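Solute-binding protein Csal_2479 (Chromohalobacter salexigens, PDB 4P1L) binds D-glucuronate in vitro and probably delivers it to a TRAP permease for import into the cytoplasm. Local coordinates at residues G216-A221 with A283-N288; A241-L246 with Q252-A257; D305-E310 with S316-I321. All coordinates share one frame; numbering follows the deposited sequence.

Interaction 1 of 3, residues G216-A221 with A283-N288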
loop_
_atom_site.group_PDB
_atom_site.type_symbol
_atom_site.label_atom_id
_atom_site.label_comp_id
_atom_site.label_asym_id
_atom_site.label_seq_id
_atom_site.Cartn_x
_atom_site.Cartn_y
_atom_site.Cartn_z
ATOM N N GLY A 216 15.056 3.515 6.083
ATOM C CA GLY A 216 16.236 4.355 6.213
ATOM C C GLY A 216 16.240 5.569 5.288
ATOM O O GLY A 216 17.222 6.302 5.256
ATOM N N HIS A 217 15.159 5.794 4.542
ATOM C CA HIS A 217 15.151 6.882 3.557
ATOM C C HIS A 217 15.334 8.217 4.227
ATOM O O HIS A 217 15.964 9.098 3.667
ATOM C CB HIS A 217 13.869 6.884 2.716
ATOM C CG HIS A 217 13.684 5.641 1.906
ATOM N ND1 HIS A 217 12.538 5.375 1.197
ATOM C CD2 HIS A 217 14.501 4.580 1.708
ATOM C CE1 HIS A 217 12.653 4.202 0.598
ATOM N NE2 HIS A 217 13.849 3.715 0.875
ATOM N N TYR A 218 14.839 8.333 5.458
ATOM C CA TYR A 218 14.909 9.587 6.203
ATOM C C TYR A 218 16.345 10.025 6.482
ATOM O O TYR A 218 16.592 11.195 6.729
ATOM C CB TYR A 218 14.163 9.437 7.521
ATOM C CG TYR A 218 14.904 8.653 8.584
ATOM C CD1 TYR A 218 14.862 7.275 8.616
ATOM C CD2 TYR A 218 15.611 9.311 9.594
ATOM C CE1 TYR A 218 15.524 6.555 9.598
ATOM C CE2 TYR A 218 16.274 8.597 10.579
ATOM C CZ TYR A 218 16.218 7.227 10.579
ATOM O OH TYR A 218 16.868 6.513 11.547
ATOM N N GLU A 219 17.286 9.092 6.439
ATOM C CA GLU A 219 18.681 9.425 6.672
ATOM C C GLU A 219 19.287 10.201 5.515
ATOM O O GLU A 219 20.329 10.828 5.681
ATOM C CB GLU A 219 19.506 8.158 6.897
ATOM C CG GLU A 219 19.115 7.354 8.120
ATOM C CD GLU A 219 19.751 5.979 8.113
ATOM O OE1 GLU A 219 20.706 5.779 7.331
ATOM O OE2 GLU A 219 19.284 5.098 8.863
ATOM N N VAL A 220 18.674 10.128 4.333
ATOM C CA VAL A 220 19.245 10.788 3.164
ATOM C C VAL A 220 18.330 11.901 2.651
ATOM O O VAL A 220 18.788 12.973 2.252
ATOM C CB VAL A 220 19.554 9.780 2.044
ATOM C CG1 VAL A 220 20.033 10.513 0.780
ATOM C CG2 VAL A 220 20.595 8.771 2.518
ATOM N N ALA A 221 17.031 11.676 2.740
ATOM C CA ALA A 221 16.058 12.681 2.301
ATOM C C ALA A 221 15.392 13.271 3.547
ATOM O O ALA A 221 14.430 12.709 4.071
ATOM C CB ALA A 221 15.058 12.061 1.374
ATOM N N ALA A 283 15.803 12.647 14.948
ATOM C CA ALA A 283 16.963 12.568 14.059
ATOM C C ALA A 283 17.215 13.852 13.257
ATOM O O ALA A 283 18.171 13.928 12.491
ATOM C CB ALA A 283 16.816 11.395 13.116
ATOM N N GLY A 284 16.335 14.837 13.395
ATOM C CA GLY A 284 16.537 16.121 12.752
ATOM C C GLY A 284 15.793 16.333 11.444
ATOM O O GLY A 284 16.036 17.337 10.764
ATOM N N VAL A 285 14.924 15.389 11.072
ATOM C CA VAL A 285 14.113 15.527 9.866
ATOM C C VAL A 285 13.253 16.769 9.962
ATOM O O VAL A 285 12.700 17.100 11.028
ATOM C CB VAL A 285 13.247 14.256 9.609
ATOM C CG1 VAL A 285 12.232 14.483 8.497
ATOM C CG2 VAL A 285 14.143 13.076 9.256
ATOM N N LYS A 286 13.153 17.466 8.836
ATOM C CA LYS A 286 12.327 18.640 8.728
ATOM C C LYS A 286 10.989 18.263 8.089
ATOM O O LYS A 286 10.916 17.921 6.892
ATOM C CB LYS A 286 13.048 19.686 7.895
ATOM C CG LYS A 286 14.396 20.089 8.512
ATOM C CD LYS A 286 15.220 20.951 7.566
ATOM C CE LYS A 286 16.597 21.306 8.144
ATOM N NZ LYS A 286 17.524 21.832 7.081
ATOM N N ILE A 287 9.944 18.288 8.916
ATOM C CA ILE A 287 8.596 17.963 8.475
ATOM C C ILE A 287 7.782 19.236 8.331
ATOM O O ILE A 287 7.784 20.077 9.224
ATOM C CB ILE A 287 7.854 17.073 9.496
ATOM C CG1 ILE A 287 8.615 15.762 9.721
ATOM C CG2 ILE A 287 6.437 16.760 8.999
ATOM C CD1 ILE A 287 8.010 14.874 10.786
ATOM N N ASN A 288 7.082 19.376 7.205
ATOM C CA ASN A 288 6.190 20.513 7.000
ATOM C C ASN A 288 4.862 20.084 6.430
ATOM O O ASN A 288 4.814 19.242 5.537
ATOM C CB ASN A 288 6.802 21.592 6.071
ATOM C CG ASN A 288 6.900 21.139 4.611
ATOM O OD1 ASN A 288 7.721 20.290 4.266
ATOM N ND2 ASN A 288 6.084 21.728 3.752
#
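Next to Y218, which meets A283 and V285, the carbonyl O of H217 accepts two backbone N-H groups. A221 N lies 2.9 Å from H217 O, and V220 N lies 3.0 Å from it. These two bonds keep 217-221 coiled in a short turn after helix 209-214. No hydrogen bond joins the two segments; the contact between them is apolar.

Y218 carries it. The tyrosine ring meets its partners at the edge, not over a face. CE2 of Y218 sits 3.8 Å from CB of A283. Lower on the same side chain, CB of Y218 packs 4.0 Å from CG2 of V285. The Y218 ring leaves the backbone with CG between N and the carbonyl carbon (chi1 76°), and CD2 as well as CB then faces the valine methyl. The Y218 and V285 side chains cross at about a right angle. CG of E219 lies over one ring face, offset toward the rim.

Y212 touches both Y218 and V285. K279 and I280, from the last turns of helix 248-282, also pack on Y218. That helix ends in a Schellman motif, with positive phi at G284. V285 then leads into strand 286-288, which runs parallel to strand 223-230. The contact thus sits at a helix-to-strand connection with a Schellman C-cap, at the edge of a mixed sheet.

Interaction 2 of 3, residues A241-L246 with Q252-A257; sequences ASWEEL and QAIREA. With SO4 (sulfate ion), chain E.
W243 meets I254 and R255 in a helix-loop-helix pair, where short helix 240-245 packs on the start of long helix 248-282. In W243, CB carries the indole with CG anti to the backbone N (chi1 -167°), which sends the ring across to the second helix. CD1 is on the sulfate side. NE1 of W243 donates an almost straight hydrogen bond to sulfate O3, 2.9 Å long with an N-H...O angle of 172°. The sulfate probably came from the crystallisation liquor. Along the six-membered ring, CZ2 of W243 comes 3.9 Å from NH2 of R255. The guanidinium plane stands 89° from the indole. Farther round, CZ3 of W243 touches CG2 of I254 at 3.8 Å, near the ring plane.

With an alanine here, the indole is gone, and the likely result is a gap beside I254 CG2 and a sulfate short of one N-H donor.

I254 has a second partner. Its CD1 lies 3.7 Å from CD1 of L246. L138 of strand 135-141 touches W243, I254 and R255, and W26 lies against L246 and I254. The pair thus packs against strands 135-141 and 26-29 of the five-stranded sheet.

R255 bends at chi3 and grips two sulfate oxygens. NE of R255 bonds to O1 at 3.1 Å, and NH2 of R255 bonds to O3, also at 3.1 Å.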
loop_
_atom_site.group_PDB
_atom_site.type_symbol
_atom_site.label_atom_id
_atom_site.label_comp_id
_atom_site.label_asym_id
_atom_site.label_seq_id
_atom_site.Cartn_x
_atom_site.Cartn_y
_atom_site.Cartn_z
ATOM N N ALA A 241 -5.863 -21.346 -5.696
ATOM C CA ALA A 241 -5.580 -22.783 -5.703
ATOM C C ALA A 241 -5.425 -23.321 -4.280
ATOM O O ALA A 241 -5.976 -24.368 -3.930
ATOM C CB ALA A 241 -4.314 -23.059 -6.496
ATOM N N SER A 242 -4.675 -22.596 -3.460
ATOM C CA SER A 242 -4.428 -23.038 -2.087
ATOM C C SER A 242 -5.699 -22.969 -1.250
ATOM O O SER A 242 -5.947 -23.806 -0.392
ATOM C CB SER A 242 -3.341 -22.179 -1.432
ATOM O OG SER A 242 -2.123 -22.314 -2.132
ATOM N N TRP A 243 -6.498 -21.946 -1.510
ATOM C CA TRP A 243 -7.767 -21.745 -0.826
ATOM C C TRP A 243 -8.752 -22.879 -1.102
ATOM O O TRP A 243 -9.354 -23.433 -0.182
ATOM C CB TRP A 243 -8.350 -20.400 -1.295
ATOM C CG TRP A 243 -9.505 -19.887 -0.480
ATOM C CD1 TRP A 243 -10.752 -19.616 -0.937
ATOM C CD2 TRP A 243 -9.507 -19.554 0.914
ATOM N NE1 TRP A 243 -11.539 -19.132 0.083
ATOM C CE2 TRP A 243 -10.802 -19.087 1.231
ATOM C CE3 TRP A 243 -8.550 -19.607 1.927
ATOM C CZ2 TRP A 243 -11.173 -18.699 2.530
ATOM C CZ3 TRP A 243 -8.921 -19.207 3.220
ATOM C CH2 TRP A 243 -10.210 -18.745 3.496
ATOM N N GLU A 244 -8.895 -23.234 -2.375
ATOM C CA GLU A 244 -9.871 -24.231 -2.788
ATOM C C GLU A 244 -9.546 -25.634 -2.283
ATOM O O GLU A 244 -10.450 -26.449 -2.101
ATOM C CB GLU A 244 -9.985 -24.239 -4.308
ATOM C CG GLU A 244 -10.635 -22.970 -4.831
ATOM C CD GLU A 244 -10.866 -22.998 -6.328
ATOM O OE1 GLU A 244 -10.118 -23.701 -7.053
ATOM O OE2 GLU A 244 -11.807 -22.301 -6.763
ATOM N N GLU A 245 -8.264 -25.907 -2.043
ATOM C CA GLU A 245 -7.845 -27.240 -1.598
ATOM C C GLU A 245 -8.349 -27.553 -0.198
ATOM O O GLU A 245 -8.482 -28.712 0.161
ATOM C CB GLU A 245 -6.325 -27.341 -1.584
ATOM C CG GLU A 245 -5.692 -27.460 -2.939
ATOM C CD GLU A 245 -4.184 -27.353 -2.862
ATOM O OE1 GLU A 245 -3.668 -26.654 -1.951
ATOM O OE2 GLU A 245 -3.514 -27.971 -3.716
ATOM N N LEU A 246 -8.622 -26.517 0.590
ATOM C CA LEU A 246 -8.944 -26.679 2.005
ATOM C C LEU A 246 -10.338 -27.280 2.226
ATOM O O LEU A 246 -11.155 -27.310 1.319
ATOM C CB LEU A 246 -8.908 -25.324 2.695
ATOM C CG LEU A 246 -7.590 -24.534 2.664
ATOM C CD1 LEU A 246 -7.832 -23.124 3.214
ATOM C CD2 LEU A 246 -6.530 -25.258 3.460
ATOM N N GLN A 252 -13.288 -21.230 6.844
ATOM C CA GLN A 252 -13.992 -20.340 7.771
ATOM C C GLN A 252 -13.045 -19.899 8.897
ATOM O O GLN A 252 -13.032 -18.721 9.305
ATOM C CB GLN A 252 -15.260 -21.022 8.322
ATOM C CG GLN A 252 -15.871 -20.329 9.543
ATOM C CD GLN A 252 -17.144 -21.013 10.055
ATOM O OE1 GLN A 252 -17.790 -21.789 9.344
ATOM N NE2 GLN A 252 -17.502 -20.722 11.301
ATOM N N ALA A 253 -12.232 -20.836 9.377
ATOM C CA ALA A 253 -11.282 -20.551 10.444
ATOM C C ALA A 253 -10.185 -19.585 9.984
ATOM O O ALA A 253 -9.790 -18.679 10.728
ATOM C CB ALA A 253 -10.659 -21.855 10.978
ATOM N N ILE A 254 -9.694 -19.767 8.761
ATOM C CA ILE A 254 -8.609 -18.941 8.255
ATOM C C ILE A 254 -9.110 -17.515 7.963
ATOM O O ILE A 254 -8.413 -16.532 8.199
ATOM C CB ILE A 254 -7.926 -19.620 7.046
ATOM C CG1 ILE A 254 -7.242 -20.915 7.527
ATOM C CG2 ILE A 254 -6.920 -18.685 6.360
ATOM C CD1 ILE A 254 -6.698 -21.781 6.420
ATOM N N ARG A 255 -10.341 -17.418 7.484
ATOM C CA ARG A 255 -10.961 -16.123 7.265
ATOM C C ARG A 255 -11.066 -15.379 8.603
ATOM O O ARG A 255 -10.758 -14.178 8.689
ATOM C CB ARG A 255 -12.333 -16.325 6.605
ATOM C CG ARG A 255 -12.910 -15.116 5.953
ATOM C CD ARG A 255 -14.157 -15.455 5.123
ATOM N NE ARG A 255 -13.905 -15.908 3.743
ATOM C CZ ARG A 255 -13.480 -15.125 2.758
ATOM N NH1 ARG A 255 -13.183 -13.854 2.995
ATOM N NH2 ARG A 255 -13.309 -15.618 1.536
ATOM N N GLU A 256 -11.475 -16.090 9.657
ATOM C CA GLU A 256 -11.520 -15.491 10.992
ATOM C C GLU A 256 -10.130 -15.020 11.454
ATOM O O GLU A 256 -9.993 -13.912 11.970
ATOM C CB GLU A 256 -12.116 -16.448 12.020
ATOM C CG GLU A 256 -12.301 -15.797 13.389
ATOM C CD GLU A 256 -12.905 -16.730 14.441
ATOM O OE1 GLU A 256 -13.169 -17.920 14.136
ATOM O OE2 GLU A 256 -13.108 -16.254 15.582
ATOM N N ALA A 257 -9.111 -15.857 11.271
ATOM C CA ALA A 257 -7.737 -15.502 11.636
ATOM C C ALA A 257 -7.271 -14.234 10.915
ATOM O O ALA A 257 -6.586 -13.404 11.497
ATOM C CB ALA A 257 -6.788 -16.630 11.311
HETATM S S SO4 E . -15.308 -18.656 0.871
HETATM O O1 SO4 E . -15.026 -18.415 2.281
HETATM O O2 SO4 E . -16.553 -17.994 0.510
HETATM O O3 SO4 E . -14.254 -18.145 -0.008
HETATM O O4 SO4 E . -15.401 -20.098 0.646
#

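Interaction 3 of 3, residues D305-E310 with S316-I321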
loop_
_atom_site.group_PDB
_atom_site.type_symbol
_atom_site.label_atom_id
_atom_site.label_comp_id
_atom_site.label_asym_id
_atom_site.label_seq_id
_atom_site.Cartn_x
_atom_site.Cartn_y
_atom_site.Cartn_z
ATOM N N ASP A 305 -10.212 12.264 -15.122
ATOM C CA ASP A 305 -10.927 12.340 -16.394
ATOM C C ASP A 305 -10.476 11.223 -17.358
ATOM O O ASP A 305 -11.310 10.540 -17.994
ATOM C CB ASP A 305 -10.699 13.700 -17.075
ATOM C CG ASP A 305 -11.301 14.870 -16.323
ATOM O OD1 ASP A 305 -12.089 14.684 -15.379
ATOM O OD2 ASP A 305 -10.965 16.011 -16.702
ATOM N N GLN A 306 -9.156 11.040 -17.461
ATOM C CA GLN A 306 -8.598 10.064 -18.385
ATOM C C GLN A 306 -8.982 8.673 -17.903
ATOM O O GLN A 306 -9.275 7.803 -18.698
ATOM C CB GLN A 306 -7.060 10.196 -18.499
ATOM C CG GLN A 306 -6.374 9.012 -19.205
ATOM C CD GLN A 306 -4.844 9.024 -19.140
ATOM O OE1 GLN A 306 -4.226 10.079 -18.996
ATOM N NE2 GLN A 306 -4.229 7.836 -19.224
ATOM N N PHE A 307 -8.966 8.474 -16.586
ATOM C CA PHE A 307 -9.256 7.176 -16.016
ATOM C C PHE A 307 -10.679 6.727 -16.332
ATOM O O PHE A 307 -10.886 5.604 -16.785
ATOM C CB PHE A 307 -9.014 7.134 -14.509
ATOM C CG PHE A 307 -9.175 5.755 -13.941
ATOM C CD1 PHE A 307 -8.112 4.860 -13.999
ATOM C CD2 PHE A 307 -10.398 5.330 -13.419
ATOM C CE1 PHE A 307 -8.246 3.563 -13.509
ATOM C CE2 PHE A 307 -10.540 4.036 -12.915
ATOM C CZ PHE A 307 -9.460 3.151 -12.976
ATOM N N VAL A 308 -11.653 7.597 -16.108
ATOM C CA VAL A 308 -13.043 7.225 -16.311
ATOM C C VAL A 308 -13.384 7.106 -17.809
ATOM O O VAL A 308 -14.235 6.332 -18.193
ATOM C CB VAL A 308 -14.040 8.147 -15.530
ATOM C CG1 VAL A 308 -13.771 8.062 -14.005
ATOM C CG2 VAL A 308 -13.972 9.562 -16.006
ATOM N N GLN A 309 -12.686 7.831 -18.672
ATOM C CA GLN A 309 -12.834 7.622 -20.108
ATOM C C GLN A 309 -12.317 6.238 -20.564
ATOM O O GLN A 309 -12.913 5.568 -21.428
ATOM C CB GLN A 309 -12.134 8.764 -20.870
ATOM C CG GLN A 309 -12.808 10.133 -20.686
ATOM C CD GLN A 309 -11.996 11.295 -21.245
ATOM O OE1 GLN A 309 -11.219 11.136 -22.184
ATOM N NE2 GLN A 309 -12.189 12.471 -20.679
ATOM N N GLU A 310 -11.185 5.830 -19.995
ATOM C CA GLU A 310 -10.583 4.541 -20.307
ATOM C C GLU A 310 -11.397 3.396 -19.762
ATOM O O GLU A 310 -11.421 2.307 -20.343
ATOM C CB GLU A 310 -9.194 4.462 -19.675
ATOM C CG GLU A 310 -8.176 5.266 -20.392
ATOM C CD GLU A 310 -6.953 5.577 -19.526
ATOM O OE1 GLU A 310 -6.853 5.164 -18.322
ATOM O OE2 GLU A 310 -6.085 6.281 -20.057
ATOM N N SER A 316 -18.601 4.264 -11.794
ATOM C CA SER A 316 -19.483 4.241 -10.635
ATOM C C SER A 316 -18.765 3.795 -9.355
ATOM O O SER A 316 -19.168 4.174 -8.240
ATOM C CB SER A 316 -20.739 3.398 -10.930
ATOM O OG SER A 316 -20.448 2.017 -10.967
ATOM N N LEU A 317 -17.690 3.025 -9.500
ATOM C CA LEU A 317 -16.852 2.710 -8.368
ATOM C C LEU A 317 -16.124 3.974 -7.875
ATOM O O LEU A 317 -16.056 4.219 -6.673
ATOM C CB LEU A 317 -15.857 1.608 -8.737
ATOM C CG LEU A 317 -14.943 1.078 -7.641
ATOM C CD1 LEU A 317 -15.723 0.685 -6.384
ATOM C CD2 LEU A 317 -14.130 -0.116 -8.192
ATOM N N VAL A 318 -15.606 4.775 -8.804
ATOM C CA VAL A 318 -14.982 6.047 -8.437
ATOM C C VAL A 318 -15.976 6.963 -7.699
ATOM O O VAL A 318 -15.679 7.485 -6.621
ATOM C CB VAL A 318 -14.426 6.779 -9.668
ATOM C CG1 VAL A 318 -13.836 8.126 -9.258
ATOM C CG2 VAL A 318 -13.366 5.915 -10.399
ATOM N N THR A 319 -17.168 7.143 -8.276
ATOM C CA THR A 319 -18.150 8.050 -7.688
ATOM C C THR A 319 -18.751 7.491 -6.403
ATOM O O THR A 319 -19.048 8.264 -5.483
ATOM C CB THR A 319 -19.257 8.459 -8.698
ATOM O OG1 THR A 319 -19.978 7.309 -9.111
ATOM C CG2 THR A 319 -18.662 9.095 -9.916
ATOM N N ASP A 320 -18.870 6.162 -6.288
ATOM C CA ASP A 320 -19.402 5.588 -5.055
ATOM C C ASP A 320 -18.428 5.846 -3.889
ATOM O O ASP A 320 -18.845 6.174 -2.777
ATOM C CB ASP A 320 -19.695 4.094 -5.185
ATOM C CG ASP A 320 -20.958 3.789 -6.025
ATOM O OD1 ASP A 320 -21.756 4.710 -6.310
ATOM O OD2 ASP A 320 -21.140 2.606 -6.396
ATOM N N ILE A 321 -17.126 5.714 -4.145
ATOM C CA ILE A 321 -16.142 5.967 -3.112
ATOM C C ILE A 321 -16.159 7.449 -2.720
ATOM O O ILE A 321 -16.112 7.795 -1.536
ATOM C CB ILE A 321 -14.741 5.523 -3.563
ATOM C CG1 ILE A 321 -14.679 3.987 -3.597
ATOM C CG2 ILE A 321 -13.668 6.100 -2.621
ATOM C CD1 ILE A 321 -13.485 3.430 -4.394
#
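Segments 305-310 and 316-321 come nearest at V308 and V318, whose CA atoms are 8.2 Å apart. Both segments are regular helix. I321 N bonds to L317 O at 3.1 Å, and Q309 N bonds to D305 O over the same length.

The contact is small and wholly apolar. One methyl group does the work on the second helix. CG2 of V318 lies 4.2 Å from CG1 of V308. The same CG2 of V318 is also 4.2 Å from CE2 of F307. V318 holds CG1 anti to its backbone N (chi1 178°), which leaves CG2 beside that N and turned to both partners. The methyl approaches the F307 ring obliquely. Distances of this size mean light van der Waals touch.

F307 is buried by more than V318. Its ring meets that of H311 with the planes about 45° apart, and N100, V101 and L314 also lie against it. On the second helix, L317 and I321 pack on I122 of helix 121-132. D320 OD2 forms a salt bridge with NH2 of R125 from that same helix.

The contact is that of a helix-loop-helix pair near the C terminus. A short link, 311-314, joins the two helices, and the second of them is fastened to helix 121-132, away from the sugar site.

In the fold
Going from the N terminus, 216-221 comes first and opens interaction 1. Interaction 2 lies inside that loop: 241-246 and 252-257 close a short turn between helix 240-245 and helix 248-282. The long helix then runs on to its end, where 283-288 closes interaction 1. Interactions 1 and 2 thus sit near the two ends of one helix, on opposite sides of the chain's centre, with their own centres 42 Å apart. Interaction 3 follows in series and closes a second short turn. No two contacts cross or touch. Interaction 1 joins the loop after helix 209-214 to the end of helix 248-282, interaction 2 joins helices 240-245 and 248-282, and interaction 3 joins the last two helices.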